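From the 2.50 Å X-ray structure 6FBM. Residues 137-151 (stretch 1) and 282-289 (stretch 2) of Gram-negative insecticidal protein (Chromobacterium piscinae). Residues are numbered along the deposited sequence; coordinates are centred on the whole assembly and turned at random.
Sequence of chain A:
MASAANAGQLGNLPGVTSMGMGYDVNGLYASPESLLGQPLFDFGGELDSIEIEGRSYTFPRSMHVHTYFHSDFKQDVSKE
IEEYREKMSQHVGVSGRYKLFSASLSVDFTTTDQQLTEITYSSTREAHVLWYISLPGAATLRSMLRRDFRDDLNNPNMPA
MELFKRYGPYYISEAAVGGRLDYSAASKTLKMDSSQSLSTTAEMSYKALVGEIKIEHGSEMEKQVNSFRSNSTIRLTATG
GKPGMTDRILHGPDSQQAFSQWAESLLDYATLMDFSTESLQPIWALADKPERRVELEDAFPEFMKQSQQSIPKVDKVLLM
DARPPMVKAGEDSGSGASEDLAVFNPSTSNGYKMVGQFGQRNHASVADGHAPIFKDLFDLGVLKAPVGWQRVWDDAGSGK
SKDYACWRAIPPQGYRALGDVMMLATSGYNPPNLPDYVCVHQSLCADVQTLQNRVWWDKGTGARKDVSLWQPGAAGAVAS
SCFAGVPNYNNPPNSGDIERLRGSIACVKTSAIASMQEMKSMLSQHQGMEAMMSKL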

# COMPACT_ATOMS: atom_id res chain seq x y z
N GLY A 137 14.01 19.97 -35.02
CA GLY A 137 13.34 20.63 -36.14
C GLY A 137 12.92 19.63 -37.17
O GLY A 137 13.43 18.51 -37.19
N ALA A 138 12.00 20.03 -38.03
CA ALA A 138 11.48 19.20 -39.13
C ALA A 138 12.55 18.46 -39.89
O ALA A 138 12.40 17.28 -40.19
N ALA A 139 13.61 19.17 -40.21
CA ALA A 139 14.67 18.60 -41.03
C ALA A 139 15.44 17.47 -40.36
O ALA A 139 15.92 16.58 -41.02
N THR A 140 15.56 17.52 -39.04
CA THR A 140 16.20 16.43 -38.29
C THR A 140 15.25 15.25 -38.18
O THR A 140 15.66 14.08 -38.32
N LEU A 141 13.98 15.55 -37.91
CA LEU A 141 12.96 14.52 -37.75
C LEU A 141 12.66 13.75 -39.02
O LEU A 141 12.20 12.61 -38.97
N ARG A 142 12.95 14.37 -40.17
CA ARG A 142 12.76 13.73 -41.47
C ARG A 142 13.42 12.37 -41.56
O ARG A 142 12.86 11.47 -42.18
N SER A 143 14.57 12.21 -40.92
CA SER A 143 15.26 10.91 -40.87
C SER A 143 14.80 9.98 -39.73
O SER A 143 15.39 8.92 -39.54
N MET A 144 13.77 10.37 -39.00
CA MET A 144 13.32 9.64 -37.80
C MET A 144 11.87 9.21 -37.91
O MET A 144 11.27 8.88 -36.89
N LEU A 145 11.32 9.19 -39.12
CA LEU A 145 9.92 8.88 -39.32
C LEU A 145 9.70 7.40 -39.18
O LEU A 145 10.57 6.60 -39.56
N ARG A 146 8.55 7.02 -38.64
CA ARG A 146 8.16 5.61 -38.60
C ARG A 146 7.82 5.22 -40.02
O ARG A 146 7.47 6.07 -40.84
N ARG A 147 7.93 3.93 -40.29
CA ARG A 147 7.86 3.40 -41.65
C ARG A 147 6.54 3.79 -42.35
O ARG A 147 6.59 4.46 -43.38
N ASP A 148 5.39 3.41 -41.80
CA ASP A 148 4.13 3.64 -42.53
C ASP A 148 3.77 5.13 -42.66
O ASP A 148 3.19 5.54 -43.67
N PHE A 149 4.15 5.94 -41.67
CA PHE A 149 3.96 7.37 -41.77
C PHE A 149 4.83 7.93 -42.90
O PHE A 149 4.32 8.67 -43.74
N ARG A 150 6.11 7.57 -42.94
CA ARG A 150 6.98 7.97 -44.05
C ARG A 150 6.38 7.61 -45.41
O ARG A 150 6.39 8.44 -46.33
N ASP A 151 5.86 6.38 -45.54
CA ASP A 151 5.31 5.92 -46.82
C ASP A 151 4.10 6.77 -47.20
O ASP A 151 4.09 7.35 -48.29
N PRO A 282 3.66 21.55 -38.49
CA PRO A 282 2.92 20.85 -39.53
C PRO A 282 3.63 19.61 -39.99
O PRO A 282 4.86 19.60 -40.06
N ILE A 283 2.87 18.56 -40.30
CA ILE A 283 3.46 17.35 -40.88
C ILE A 283 3.99 17.58 -42.28
O ILE A 283 4.92 16.89 -42.69
N TRP A 284 3.41 18.54 -43.00
CA TRP A 284 3.88 18.79 -44.38
C TRP A 284 5.38 19.13 -44.47
O TRP A 284 6.06 18.60 -45.33
N ALA A 285 5.89 19.92 -43.53
CA ALA A 285 7.34 20.21 -43.45
C ALA A 285 8.24 18.96 -43.38
O ALA A 285 9.43 19.04 -43.67
N LEU A 286 7.67 17.81 -43.01
CA LEU A 286 8.40 16.54 -42.95
C LEU A 286 8.51 15.79 -44.27
O LEU A 286 9.26 14.81 -44.38
N ALA A 287 7.72 16.20 -45.27
CA ALA A 287 7.73 15.51 -46.56
C ALA A 287 9.06 15.76 -47.28
O ALA A 287 9.64 16.84 -47.15
N ASP A 288 9.56 14.74 -47.98
CA ASP A 288 10.85 14.82 -48.71
C ASP A 288 10.84 15.89 -49.81
O ASP A 288 11.74 16.73 -49.86
N LYS A 289 9.82 15.86 -50.66
CA LYS A 289 9.77 16.72 -51.85
C LYS A 289 9.03 18.04 -51.57
O LYS A 289 7.95 18.02 -51.02

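A leucine at a turn can organise a whole contact by standing among several neighbours at once, and the packing of residues 137–151 against 282–289 is a compact example. Leu-286, in a short 3-10 segment, has more of its area covered by the opposing stretch than any other residue here. Its CA-to-CB bond runs sideways, but the m, t rotamer (chi1 -58°, chi2 167°) brings the end of the side chain nearer to its partners. CD2 lies 3.9 Å from CB of Leu-141 and 4.2 Å from CB of Ala-138, both of which point toward the second stretch. CD1 of Leu-286 is 3.9 Å from CE2 of Phe-149, meeting the ring at its edge, while CD2 of Leu-145 lies near both methyls, 4.3 Å from CD1 and 4.5 Å from CD2 of Leu-286. Leu-141 and Leu-145 share the m, t rotamer and are buried, as is Phe-149, whose t rotamer (chi1 176°) carries its ring to Leu-286 and to Ile-283. There CZ of Phe-149 approaches CG2 of Ile-283 at 4.0 Å, the isoleucine being in the p, t rotamer.

Beside this centre two alanines meet: CB of Ala-138 sits 3.9 Å from CB of Ala-285, a methyl-to-methyl contact.

The polar edge is built around Arg-142, whose CA is 5.4 Å from the CA of Leu-286. Its side chain also starts sideways and ends nearer the second stretch, with chi1 in t, chi2 between wells at 131° and chi3 in p. The result is an arginine laid along the turn: its CD is 3.1 Å from O of Leu-286, while its NH1 donates to O of Ala-285 at 2.8 Å. That hydrogen bond is short but weak, because the N-H...acceptor angle is only 115°; proximity alone does not make a well-directed bond. Farther back along the same side chain, CG of Arg-142 lies 3.6 Å from OD1 of Asp-288.

Asp-288, in an m rotamer, also faces Arg-150. NH1 of Arg-150 is 4.2 Å from OD1 of Asp-288, near the guanidinium plane, so the opposite charges are neighbours without forming a salt bridge. The guanidinium is instead engaged within its own stretch: NH2 of Arg-150 donates to O of Arg-142 at 2.8 Å, and NH1 of Arg-150 makes a weak hydrogen bond to the same O of Arg-142 at 3.2 Å. One arginine thus reaches across the contact while the other braces the backbone from which the first projects.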

# COMPACT_ATOMS: atom_id res chain seq x y z
CB ALA A 138 10.67 20.04 -40.11
CB ALA A 139 15.60 19.69 -41.54
CB THR A 140 16.60 16.92 -36.90
OG1 THR A 140 17.53 17.99 -37.01
CG2 THR A 140 17.23 15.78 -36.06
CB LEU A 141 11.65 15.14 -37.21
CG LEU A 141 11.67 15.66 -35.76
CD1 LEU A 141 10.46 16.56 -35.52
CD2 LEU A 141 11.72 14.48 -34.79
CB ARG A 142 13.29 14.63 -42.59
CG ARG A 142 12.65 14.38 -43.96
CD ARG A 142 12.20 15.69 -44.59
NE ARG A 142 13.30 16.65 -44.67
CZ ARG A 142 13.18 17.98 -44.69
NH1 ARG A 142 11.99 18.58 -44.64
NH2 ARG A 142 14.29 18.73 -44.77
CB SER A 143 16.79 11.14 -40.78
OG SER A 143 17.15 11.58 -39.48
CB MET A 144 13.49 10.54 -36.57
CG MET A 144 14.94 10.81 -36.22
SD MET A 144 15.07 12.23 -35.14
CE MET A 144 14.39 11.66 -33.59
CB LEU A 145 9.47 9.33 -40.71
CG LEU A 145 9.67 10.79 -41.07
CD1 LEU A 145 9.09 11.04 -42.45
CD2 LEU A 145 9.01 11.71 -40.06
CB ARG A 146 6.96 5.36 -37.68
CG ARG A 146 7.24 5.68 -36.22
CD ARG A 146 6.68 4.71 -35.23
NE ARG A 146 7.38 3.43 -35.24
CZ ARG A 146 8.38 3.08 -34.42
NH1 ARG A 146 8.84 3.91 -33.48
NH2 ARG A 146 8.93 1.87 -34.55
CB ARG A 147 8.11 1.88 -41.65
CG ARG A 147 8.31 1.20 -43.01
CD ARG A 147 7.15 0.30 -43.42
NE ARG A 147 6.93 -0.83 -42.49
CZ ARG A 147 5.87 -1.00 -41.67
NH1 ARG A 147 4.85 -0.13 -41.61
NH2 ARG A 147 5.84 -2.07 -40.88
CB ASP A 148 2.93 2.76 -42.09
CG ASP A 148 2.88 2.47 -40.58
OD1 ASP A 148 3.27 3.34 -39.76
OD2 ASP A 148 2.44 1.35 -40.22
CB PHE A 149 4.21 8.09 -40.44
CG PHE A 149 4.13 9.59 -40.53
CD1 PHE A 149 3.01 10.21 -41.05
CD2 PHE A 149 5.17 10.39 -40.07
CE1 PHE A 149 2.93 11.58 -41.13
CE2 PHE A 149 5.09 11.76 -40.13
CZ PHE A 149 3.98 12.36 -40.66
CB ARG A 150 8.40 7.37 -43.94
CG ARG A 150 9.32 7.72 -45.12
CD ARG A 150 10.66 7.00 -45.13
NE ARG A 150 11.44 7.35 -43.94
CZ ARG A 150 12.03 8.53 -43.72
NH1 ARG A 150 11.97 9.55 -44.62
NH2 ARG A 150 12.69 8.71 -42.57
CB ASP A 151 5.01 4.41 -46.81
CG ASP A 151 6.31 3.54 -46.81
OD1 ASP A 151 7.43 4.06 -47.04
OD2 ASP A 151 6.25 2.31 -46.57
CB PRO A 282 2.94 21.85 -40.67
CG PRO A 282 4.22 22.62 -40.48
CD PRO A 282 4.34 22.75 -39.00
CB ILE A 283 2.54 16.11 -40.88
CG1 ILE A 283 1.27 16.34 -41.73
CG2 ILE A 283 2.17 15.74 -39.46
CD1 ILE A 283 0.55 15.05 -42.07
CB TRP A 284 3.02 19.80 -45.13
CG TRP A 284 2.76 21.11 -44.48
CD1 TRP A 284 3.63 22.16 -44.35
CD2 TRP A 284 1.51 21.54 -43.91
NE1 TRP A 284 3.00 23.22 -43.74
CE2 TRP A 284 1.70 22.86 -43.45
CE3 TRP A 284 0.27 20.92 -43.73
CZ2 TRP A 284 0.69 23.57 -42.80
CZ3 TRP A 284 -0.74 21.62 -43.09
CH2 TRP A 284 -0.53 22.93 -42.64
CB ALA A 285 7.63 21.13 -42.26
CB LEU A 286 7.72 15.62 -41.93
CG LEU A 286 7.63 16.16 -40.50
CD1 LEU A 286 6.67 15.29 -39.69
CD2 LEU A 286 9.02 16.20 -39.89
CB ALA A 287 6.56 16.00 -47.40
CB ASP A 288 11.24 13.47 -49.32
CG ASP A 288 11.66 12.44 -48.29
OD1 ASP A 288 12.17 12.80 -47.21
OD2 ASP A 288 11.51 11.25 -48.57
CB LYS A 289 9.09 15.98 -53.00
CG LYS A 289 9.65 14.60 -53.28
CD LYS A 289 9.38 14.08 -54.68
CE LYS A 289 9.61 12.56 -54.67
NZ LYS A 289 10.04 11.95 -55.96